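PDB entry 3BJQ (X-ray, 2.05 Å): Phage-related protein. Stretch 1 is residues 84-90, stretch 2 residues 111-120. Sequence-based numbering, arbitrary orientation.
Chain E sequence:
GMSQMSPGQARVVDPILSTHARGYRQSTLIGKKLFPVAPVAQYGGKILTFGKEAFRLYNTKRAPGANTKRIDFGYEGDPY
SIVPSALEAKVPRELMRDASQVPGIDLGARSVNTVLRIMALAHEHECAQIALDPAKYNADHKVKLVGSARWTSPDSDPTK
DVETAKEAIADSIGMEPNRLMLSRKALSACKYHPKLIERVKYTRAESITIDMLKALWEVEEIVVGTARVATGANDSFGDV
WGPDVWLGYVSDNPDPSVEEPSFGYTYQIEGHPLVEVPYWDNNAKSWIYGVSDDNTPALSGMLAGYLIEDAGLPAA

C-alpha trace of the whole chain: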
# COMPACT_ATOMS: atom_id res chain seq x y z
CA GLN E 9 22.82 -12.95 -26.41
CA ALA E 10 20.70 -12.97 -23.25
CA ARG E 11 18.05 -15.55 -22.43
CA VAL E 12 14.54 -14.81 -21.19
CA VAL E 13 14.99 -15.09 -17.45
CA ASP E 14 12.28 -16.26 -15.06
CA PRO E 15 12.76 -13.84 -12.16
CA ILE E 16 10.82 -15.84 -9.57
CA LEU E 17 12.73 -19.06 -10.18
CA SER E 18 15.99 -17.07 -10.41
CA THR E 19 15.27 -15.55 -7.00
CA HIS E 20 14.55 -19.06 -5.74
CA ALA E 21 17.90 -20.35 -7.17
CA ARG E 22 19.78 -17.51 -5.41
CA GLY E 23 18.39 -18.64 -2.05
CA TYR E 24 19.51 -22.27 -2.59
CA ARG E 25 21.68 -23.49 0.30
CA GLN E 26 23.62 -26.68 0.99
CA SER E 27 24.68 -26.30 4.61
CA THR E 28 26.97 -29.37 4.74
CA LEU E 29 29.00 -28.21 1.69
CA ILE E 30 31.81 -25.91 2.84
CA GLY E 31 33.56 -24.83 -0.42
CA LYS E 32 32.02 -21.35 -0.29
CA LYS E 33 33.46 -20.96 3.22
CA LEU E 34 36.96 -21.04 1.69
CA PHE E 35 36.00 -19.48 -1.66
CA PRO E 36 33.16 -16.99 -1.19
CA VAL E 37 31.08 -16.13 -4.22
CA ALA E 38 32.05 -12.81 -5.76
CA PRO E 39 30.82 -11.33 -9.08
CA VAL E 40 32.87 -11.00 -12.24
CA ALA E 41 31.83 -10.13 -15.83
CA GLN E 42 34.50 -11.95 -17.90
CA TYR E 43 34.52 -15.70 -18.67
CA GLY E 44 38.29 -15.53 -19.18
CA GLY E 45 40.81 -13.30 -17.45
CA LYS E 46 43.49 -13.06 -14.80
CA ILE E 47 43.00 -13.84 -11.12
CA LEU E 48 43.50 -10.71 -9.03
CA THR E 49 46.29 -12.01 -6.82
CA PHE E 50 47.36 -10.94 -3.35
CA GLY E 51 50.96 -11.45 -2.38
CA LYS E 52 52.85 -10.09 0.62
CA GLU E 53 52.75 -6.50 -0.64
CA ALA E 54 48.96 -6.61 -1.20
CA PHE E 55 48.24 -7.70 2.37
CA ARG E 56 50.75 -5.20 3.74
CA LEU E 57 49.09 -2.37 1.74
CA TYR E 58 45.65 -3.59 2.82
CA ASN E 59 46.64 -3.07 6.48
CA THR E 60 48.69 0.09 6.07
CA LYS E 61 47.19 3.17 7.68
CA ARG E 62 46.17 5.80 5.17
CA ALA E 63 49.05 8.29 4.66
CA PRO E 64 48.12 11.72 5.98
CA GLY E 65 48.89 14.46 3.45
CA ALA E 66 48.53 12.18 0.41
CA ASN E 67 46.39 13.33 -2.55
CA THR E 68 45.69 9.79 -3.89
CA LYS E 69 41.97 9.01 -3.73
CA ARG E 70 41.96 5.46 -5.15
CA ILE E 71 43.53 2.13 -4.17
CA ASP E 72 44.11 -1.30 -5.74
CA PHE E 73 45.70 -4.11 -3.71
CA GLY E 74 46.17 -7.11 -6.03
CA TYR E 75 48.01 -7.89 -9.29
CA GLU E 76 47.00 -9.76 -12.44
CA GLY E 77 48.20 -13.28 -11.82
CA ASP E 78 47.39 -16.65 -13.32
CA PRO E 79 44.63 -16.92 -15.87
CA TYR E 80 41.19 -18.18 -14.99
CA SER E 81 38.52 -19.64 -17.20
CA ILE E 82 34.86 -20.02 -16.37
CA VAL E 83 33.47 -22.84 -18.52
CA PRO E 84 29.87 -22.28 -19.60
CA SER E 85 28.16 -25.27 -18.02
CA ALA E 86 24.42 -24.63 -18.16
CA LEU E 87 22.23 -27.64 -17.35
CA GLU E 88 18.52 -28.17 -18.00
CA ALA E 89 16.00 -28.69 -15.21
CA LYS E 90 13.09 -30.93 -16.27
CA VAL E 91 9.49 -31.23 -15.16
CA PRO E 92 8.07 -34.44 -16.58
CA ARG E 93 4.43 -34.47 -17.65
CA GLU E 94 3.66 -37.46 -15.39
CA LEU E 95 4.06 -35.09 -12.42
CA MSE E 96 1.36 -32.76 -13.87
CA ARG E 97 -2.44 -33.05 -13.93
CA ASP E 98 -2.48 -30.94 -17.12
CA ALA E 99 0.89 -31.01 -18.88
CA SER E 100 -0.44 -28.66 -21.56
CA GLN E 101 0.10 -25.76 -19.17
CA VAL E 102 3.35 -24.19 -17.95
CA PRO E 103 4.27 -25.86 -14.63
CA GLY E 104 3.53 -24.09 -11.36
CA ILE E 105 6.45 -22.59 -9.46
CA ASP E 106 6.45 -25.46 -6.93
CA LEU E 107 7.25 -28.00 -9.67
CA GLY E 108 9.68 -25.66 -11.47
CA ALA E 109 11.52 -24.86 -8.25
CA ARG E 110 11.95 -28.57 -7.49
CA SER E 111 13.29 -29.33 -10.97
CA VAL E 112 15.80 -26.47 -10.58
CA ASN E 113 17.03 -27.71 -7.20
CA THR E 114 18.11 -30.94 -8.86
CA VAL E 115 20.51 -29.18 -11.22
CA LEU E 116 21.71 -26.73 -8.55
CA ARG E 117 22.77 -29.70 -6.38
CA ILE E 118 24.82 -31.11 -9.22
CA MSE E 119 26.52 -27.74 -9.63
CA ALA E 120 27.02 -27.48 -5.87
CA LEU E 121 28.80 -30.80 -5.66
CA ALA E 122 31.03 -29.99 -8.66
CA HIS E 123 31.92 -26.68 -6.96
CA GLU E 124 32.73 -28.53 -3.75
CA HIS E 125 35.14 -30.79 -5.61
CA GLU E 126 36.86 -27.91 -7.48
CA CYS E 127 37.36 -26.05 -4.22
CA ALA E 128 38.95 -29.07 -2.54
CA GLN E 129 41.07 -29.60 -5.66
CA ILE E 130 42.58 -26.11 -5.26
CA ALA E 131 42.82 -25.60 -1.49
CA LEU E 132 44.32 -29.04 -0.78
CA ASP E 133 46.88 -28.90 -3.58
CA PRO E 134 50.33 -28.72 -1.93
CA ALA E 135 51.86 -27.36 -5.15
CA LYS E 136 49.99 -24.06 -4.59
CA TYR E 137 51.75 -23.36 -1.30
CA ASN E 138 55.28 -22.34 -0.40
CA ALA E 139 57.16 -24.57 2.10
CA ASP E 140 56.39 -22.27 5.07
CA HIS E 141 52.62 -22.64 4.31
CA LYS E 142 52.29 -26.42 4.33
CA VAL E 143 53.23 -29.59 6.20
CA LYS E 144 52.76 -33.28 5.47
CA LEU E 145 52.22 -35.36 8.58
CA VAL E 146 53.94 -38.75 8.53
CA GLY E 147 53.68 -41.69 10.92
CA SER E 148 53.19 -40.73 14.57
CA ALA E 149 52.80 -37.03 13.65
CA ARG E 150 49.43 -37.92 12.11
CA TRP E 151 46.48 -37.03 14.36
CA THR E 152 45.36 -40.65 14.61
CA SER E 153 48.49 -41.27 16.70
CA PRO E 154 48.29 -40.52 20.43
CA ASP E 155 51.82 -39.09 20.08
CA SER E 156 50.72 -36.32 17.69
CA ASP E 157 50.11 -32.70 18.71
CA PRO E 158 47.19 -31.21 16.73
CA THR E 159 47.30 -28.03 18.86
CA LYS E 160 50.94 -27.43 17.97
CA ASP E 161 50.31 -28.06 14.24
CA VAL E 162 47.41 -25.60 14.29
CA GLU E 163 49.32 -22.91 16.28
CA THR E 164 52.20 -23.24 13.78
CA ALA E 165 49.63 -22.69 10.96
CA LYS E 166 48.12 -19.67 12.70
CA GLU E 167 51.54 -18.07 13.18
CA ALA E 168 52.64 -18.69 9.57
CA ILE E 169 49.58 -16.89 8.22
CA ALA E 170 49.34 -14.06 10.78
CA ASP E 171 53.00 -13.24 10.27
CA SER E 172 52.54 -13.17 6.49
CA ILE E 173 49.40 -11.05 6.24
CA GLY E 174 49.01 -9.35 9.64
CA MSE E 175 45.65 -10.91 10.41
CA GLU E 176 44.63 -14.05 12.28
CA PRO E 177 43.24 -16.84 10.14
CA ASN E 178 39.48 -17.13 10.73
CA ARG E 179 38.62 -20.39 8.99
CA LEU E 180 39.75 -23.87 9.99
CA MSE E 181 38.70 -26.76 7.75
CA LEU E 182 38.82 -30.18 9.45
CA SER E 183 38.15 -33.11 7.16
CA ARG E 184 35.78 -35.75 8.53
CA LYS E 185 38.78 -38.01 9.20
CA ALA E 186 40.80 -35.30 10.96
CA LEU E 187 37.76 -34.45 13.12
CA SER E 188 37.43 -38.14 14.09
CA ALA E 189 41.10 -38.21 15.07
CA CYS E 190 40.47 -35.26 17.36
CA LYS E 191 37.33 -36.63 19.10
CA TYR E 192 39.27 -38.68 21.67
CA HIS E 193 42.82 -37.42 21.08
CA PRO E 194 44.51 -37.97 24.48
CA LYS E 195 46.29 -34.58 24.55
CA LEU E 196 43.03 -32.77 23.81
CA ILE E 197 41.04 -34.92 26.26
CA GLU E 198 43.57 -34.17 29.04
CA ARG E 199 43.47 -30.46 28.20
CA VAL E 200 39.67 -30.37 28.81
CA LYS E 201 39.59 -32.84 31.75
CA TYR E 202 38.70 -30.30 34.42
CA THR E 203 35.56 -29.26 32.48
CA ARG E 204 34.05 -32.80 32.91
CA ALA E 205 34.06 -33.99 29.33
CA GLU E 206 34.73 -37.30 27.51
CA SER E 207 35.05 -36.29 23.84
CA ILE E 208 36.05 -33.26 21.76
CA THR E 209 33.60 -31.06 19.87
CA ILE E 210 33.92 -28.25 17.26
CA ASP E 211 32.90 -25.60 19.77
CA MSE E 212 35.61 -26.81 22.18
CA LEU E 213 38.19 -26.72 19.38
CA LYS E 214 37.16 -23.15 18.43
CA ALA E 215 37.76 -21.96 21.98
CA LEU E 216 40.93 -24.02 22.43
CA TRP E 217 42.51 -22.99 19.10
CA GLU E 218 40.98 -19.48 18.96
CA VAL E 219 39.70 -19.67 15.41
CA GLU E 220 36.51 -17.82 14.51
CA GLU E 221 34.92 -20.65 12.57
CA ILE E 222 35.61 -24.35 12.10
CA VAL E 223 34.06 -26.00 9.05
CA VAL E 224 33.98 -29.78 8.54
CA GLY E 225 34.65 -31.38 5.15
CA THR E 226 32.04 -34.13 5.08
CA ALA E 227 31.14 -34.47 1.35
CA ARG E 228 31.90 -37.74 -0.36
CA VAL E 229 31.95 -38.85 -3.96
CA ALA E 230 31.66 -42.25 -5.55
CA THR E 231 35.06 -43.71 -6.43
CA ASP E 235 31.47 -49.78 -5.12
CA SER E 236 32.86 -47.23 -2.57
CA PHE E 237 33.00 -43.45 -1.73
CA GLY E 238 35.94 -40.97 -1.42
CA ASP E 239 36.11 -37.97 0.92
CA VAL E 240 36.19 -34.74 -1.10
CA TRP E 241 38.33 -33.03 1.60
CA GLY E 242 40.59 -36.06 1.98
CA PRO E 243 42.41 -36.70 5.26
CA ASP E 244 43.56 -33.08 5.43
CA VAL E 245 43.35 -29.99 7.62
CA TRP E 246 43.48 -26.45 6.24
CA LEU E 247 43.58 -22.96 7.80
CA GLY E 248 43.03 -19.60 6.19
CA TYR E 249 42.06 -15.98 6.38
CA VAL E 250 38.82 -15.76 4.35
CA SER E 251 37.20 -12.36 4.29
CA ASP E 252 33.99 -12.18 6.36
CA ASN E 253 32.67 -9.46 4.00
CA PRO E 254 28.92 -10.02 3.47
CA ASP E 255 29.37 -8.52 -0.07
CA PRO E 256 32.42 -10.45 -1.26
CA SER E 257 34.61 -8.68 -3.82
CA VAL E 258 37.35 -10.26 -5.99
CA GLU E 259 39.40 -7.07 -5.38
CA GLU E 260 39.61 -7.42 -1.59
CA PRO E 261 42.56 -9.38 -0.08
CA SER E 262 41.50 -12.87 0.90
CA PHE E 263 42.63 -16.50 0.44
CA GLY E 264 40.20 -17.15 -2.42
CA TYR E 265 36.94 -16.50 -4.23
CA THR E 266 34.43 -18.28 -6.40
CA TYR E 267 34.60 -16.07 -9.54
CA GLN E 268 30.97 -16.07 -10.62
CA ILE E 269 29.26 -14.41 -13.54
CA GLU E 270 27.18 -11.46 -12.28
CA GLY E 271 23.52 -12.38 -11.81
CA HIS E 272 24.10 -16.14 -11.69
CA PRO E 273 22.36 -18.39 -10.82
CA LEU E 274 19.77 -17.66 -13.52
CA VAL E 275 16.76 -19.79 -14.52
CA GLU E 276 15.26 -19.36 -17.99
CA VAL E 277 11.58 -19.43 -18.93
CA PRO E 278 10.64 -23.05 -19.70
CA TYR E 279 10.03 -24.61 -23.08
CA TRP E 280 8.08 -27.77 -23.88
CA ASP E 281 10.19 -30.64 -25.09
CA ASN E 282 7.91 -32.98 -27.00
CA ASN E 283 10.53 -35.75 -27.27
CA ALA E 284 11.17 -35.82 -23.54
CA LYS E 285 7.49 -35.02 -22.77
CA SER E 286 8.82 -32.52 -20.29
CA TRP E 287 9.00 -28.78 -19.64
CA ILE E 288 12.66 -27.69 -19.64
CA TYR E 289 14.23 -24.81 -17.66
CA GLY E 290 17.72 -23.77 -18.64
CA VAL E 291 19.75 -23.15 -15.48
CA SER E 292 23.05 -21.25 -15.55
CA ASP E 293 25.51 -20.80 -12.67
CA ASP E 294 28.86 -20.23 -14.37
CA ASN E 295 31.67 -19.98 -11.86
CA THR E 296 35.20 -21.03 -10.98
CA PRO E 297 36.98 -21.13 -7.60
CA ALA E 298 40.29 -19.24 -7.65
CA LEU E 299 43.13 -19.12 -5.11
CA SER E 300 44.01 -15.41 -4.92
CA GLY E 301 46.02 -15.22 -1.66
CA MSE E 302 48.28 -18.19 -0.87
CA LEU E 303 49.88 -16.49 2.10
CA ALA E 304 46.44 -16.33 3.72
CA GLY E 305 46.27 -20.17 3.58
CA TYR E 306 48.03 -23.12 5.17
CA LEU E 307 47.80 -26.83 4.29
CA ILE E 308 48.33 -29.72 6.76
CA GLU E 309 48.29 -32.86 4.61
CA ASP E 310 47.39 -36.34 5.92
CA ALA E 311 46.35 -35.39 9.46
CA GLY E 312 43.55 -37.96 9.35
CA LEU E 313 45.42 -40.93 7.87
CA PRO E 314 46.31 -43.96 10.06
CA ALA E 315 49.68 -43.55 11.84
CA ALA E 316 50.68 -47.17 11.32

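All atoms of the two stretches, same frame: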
# COMPACT_ATOMS: atom_id res chain seq x y z
N PRO E 84 31.31 -22.30 -19.56
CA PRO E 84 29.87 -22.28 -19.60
C PRO E 84 29.34 -23.69 -19.41
O PRO E 84 29.65 -24.57 -20.21
CB PRO E 84 29.56 -21.77 -21.02
CG PRO E 84 30.74 -21.07 -21.44
CD PRO E 84 31.89 -21.79 -20.82
N SER E 85 28.57 -23.91 -18.36
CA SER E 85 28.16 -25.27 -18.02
C SER E 85 26.69 -25.30 -17.61
O SER E 85 26.33 -25.86 -16.56
CB SER E 85 29.04 -25.81 -16.88
OG SER E 85 30.43 -25.66 -17.17
N ALA E 86 25.84 -24.67 -18.43
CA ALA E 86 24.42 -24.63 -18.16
C ALA E 86 23.81 -26.03 -18.30
O ALA E 86 24.16 -26.79 -19.20
CB ALA E 86 23.72 -23.64 -19.11
N LEU E 87 22.94 -26.36 -17.36
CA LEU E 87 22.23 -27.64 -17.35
C LEU E 87 20.78 -27.31 -17.67
O LEU E 87 20.44 -26.15 -17.92
CB LEU E 87 22.39 -28.30 -15.98
CG LEU E 87 23.81 -28.71 -15.56
CD1 LEU E 87 23.87 -29.20 -14.12
CD2 LEU E 87 24.33 -29.80 -16.49
N GLU E 88 19.93 -28.34 -17.69
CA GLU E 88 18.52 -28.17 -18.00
C GLU E 88 17.67 -28.92 -16.98
O GLU E 88 17.65 -30.17 -16.96
CB GLU E 88 18.20 -28.67 -19.43
CG GLU E 88 18.44 -27.62 -20.54
CD GLU E 88 18.17 -28.15 -21.92
OE1 GLU E 88 18.09 -29.38 -22.08
OE2 GLU E 88 18.04 -27.34 -22.86
N ALA E 89 16.98 -28.16 -16.14
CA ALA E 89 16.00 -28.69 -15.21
C ALA E 89 14.80 -29.20 -16.02
O ALA E 89 14.46 -28.63 -17.04
CB ALA E 89 15.57 -27.60 -14.27
N LYS E 90 14.14 -30.24 -15.52
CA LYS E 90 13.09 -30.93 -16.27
C LYS E 90 11.91 -31.22 -15.37
O LYS E 90 12.08 -31.74 -14.27
CB LYS E 90 13.68 -32.25 -16.80
CG LYS E 90 12.77 -33.17 -17.52
CD LYS E 90 13.56 -34.29 -18.25
CE LYS E 90 14.39 -35.14 -17.28
NZ LYS E 90 13.54 -35.73 -16.19
N SER E 111 12.46 -28.92 -9.83
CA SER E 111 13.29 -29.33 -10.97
C SER E 111 14.63 -28.59 -10.99
O SER E 111 15.66 -29.15 -11.35
CB SER E 111 12.55 -29.08 -12.28
OG SER E 111 12.49 -27.68 -12.57
N VAL E 112 14.60 -27.32 -10.59
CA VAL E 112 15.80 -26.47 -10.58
C VAL E 112 16.78 -26.88 -9.48
O VAL E 112 18.00 -26.88 -9.70
CB VAL E 112 15.42 -24.97 -10.45
CG1 VAL E 112 16.63 -24.13 -10.03
CG2 VAL E 112 14.83 -24.48 -11.78
N ASN E 113 16.24 -27.21 -8.30
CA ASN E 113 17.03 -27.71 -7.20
C ASN E 113 17.93 -28.87 -7.60
O ASN E 113 19.06 -28.97 -7.14
CB ASN E 113 16.11 -28.17 -6.06
CG ASN E 113 15.53 -27.00 -5.26
OD1 ASN E 113 15.99 -25.86 -5.36
ND2 ASN E 113 14.52 -27.29 -4.49
N THR E 114 17.39 -29.78 -8.39
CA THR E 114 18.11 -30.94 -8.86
C THR E 114 19.41 -30.56 -9.55
O THR E 114 20.49 -31.08 -9.19
CB THR E 114 17.20 -31.71 -9.82
OG1 THR E 114 16.08 -32.19 -9.07
CG2 THR E 114 17.93 -32.88 -10.51
N VAL E 115 19.32 -29.63 -10.49
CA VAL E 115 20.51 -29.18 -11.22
C VAL E 115 21.44 -28.31 -10.36
O VAL E 115 22.67 -28.39 -10.50
CB VAL E 115 20.13 -28.50 -12.56
CG1 VAL E 115 19.30 -29.45 -13.38
CG2 VAL E 115 19.38 -27.22 -12.32
N LEU E 116 20.89 -27.53 -9.43
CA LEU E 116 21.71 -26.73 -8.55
C LEU E 116 22.55 -27.64 -7.65
O LEU E 116 23.68 -27.30 -7.32
CB LEU E 116 20.85 -25.75 -7.73
CG LEU E 116 20.22 -24.59 -8.51
CD1 LEU E 116 19.38 -23.71 -7.61
CD2 LEU E 116 21.34 -23.76 -9.16
N ARG E 117 22.01 -28.78 -7.25
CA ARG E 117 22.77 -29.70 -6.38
C ARG E 117 23.96 -30.31 -7.10
O ARG E 117 25.01 -30.51 -6.51
CB ARG E 117 21.94 -30.85 -5.84
CG ARG E 117 22.78 -31.62 -4.79
CD ARG E 117 22.21 -32.90 -4.39
NE ARG E 117 22.97 -33.57 -3.33
CZ ARG E 117 23.86 -34.54 -3.51
NH1 ARG E 117 24.24 -34.93 -4.71
NH2 ARG E 117 24.42 -35.10 -2.45
N ILE E 118 23.75 -30.64 -8.36
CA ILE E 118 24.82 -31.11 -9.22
C ILE E 118 25.93 -30.08 -9.32
O ILE E 118 27.11 -30.40 -9.23
CB ILE E 118 24.28 -31.38 -10.64
CG1 ILE E 118 23.39 -32.61 -10.66
CG2 ILE E 118 25.43 -31.59 -11.61
CD1 ILE E 118 24.03 -33.83 -11.31
N MSE E 119 25.55 -28.82 -9.54
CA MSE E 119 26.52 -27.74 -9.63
C MSE E 119 27.22 -27.49 -8.30
O MSE E 119 28.39 -27.09 -8.25
CB MSE E 119 25.85 -26.45 -10.11
CG MSE E 119 25.50 -26.48 -11.59
SE MSE E 119 24.29 -25.06 -12.14
CE MSE E 119 24.18 -25.53 -14.04
N ALA E 120 26.48 -27.68 -7.22
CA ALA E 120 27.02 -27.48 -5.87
C ALA E 120 28.09 -28.49 -5.51
O ALA E 120 29.11 -28.17 -4.88
CB ALA E 120 25.90 -27.51 -4.88
O HOH W 1 15.65 -31.13 -13.05

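The contact is a strand laid against a helix, running nearly antiparallel at 147° between their N-to-C directions, with the axes approaching to 6.8 Å. That separation is short for a strand on a helix, and the residue choice at the closest point accounts for how it is accommodated: A89 and S111 bring their CA atoms to 5.1 Å, and both side chains are small. The methyl of A89 points toward the helix and lies directly on its backbone, with A89 CB 3.3 Å from S111 O and 3.8 Å from V112 N. S111 CB in turn sits 3.4 Å from K90 O, so at this end each partner packs a small side chain against the other's main chain.

The strand obeys a simple alternation. L87 and A89 point their CA-to-CB bonds toward the helix, while E88 and K90 point theirs away, and the polar ends of those two find hydrogen bonds elsewhere in the structure. The helix answers with S111, V115, I118 and M119, a spacing of four, three and one that keeps these residues on one side of the coil.

V115 is the hinge of the apolar packing. With chi1 at -56° (m), V115 CG1 is directed at the strand, 3.8 Å from A89 N and 4.3 Å from A89 CB, and it also reaches 4.0 Å from E88 C. The branch thus fills the space beside the strand backbone between the two inward residues. V115 CB lies 4.1 Å from L87 CB, which places the stem of the leucine beside the valine. V112 points away, yet in its t rotamer (163°) it still brings V112 CG2 to 4.1 Å from A89 CB, closing the pocket around that methyl from a second side.

L87 covers the longer gap that opens away from A89. It adopts the common m, t rotamer (-64°, 173°), which extends L87 CD1 along the helix surface to 3.8 Å from I118 CG2 and 3.9 Å from V115 O. I118 meets it with chi1 m, but its chi2 of -107° lies between wells; the contact is made by CG2, whose position does not depend on chi2.

M119, a selenomethionine, reaches the strand with its terminal methyl. Its chi1 is m (-74°), and chi2 and chi3 are both t (167° and -180°), so the chain is extended and carries that methyl to the strand. There M119 CE rests 3.5 Å from L87 CG and 3.3 Å from S85 O, spanning the side chain of one residue and the backbone of another.

No direct hydrogen bond crosses the contact. One water does the polar work at the tight end: it accepts from K90 N at 3.0 Å and donates to S111 O at 2.6 Å, linking strand amide to helix carbonyl. The rule to read here is small residues where the backbones converge, and longer side chains where they diverge, staggered except for the chi2 of I118.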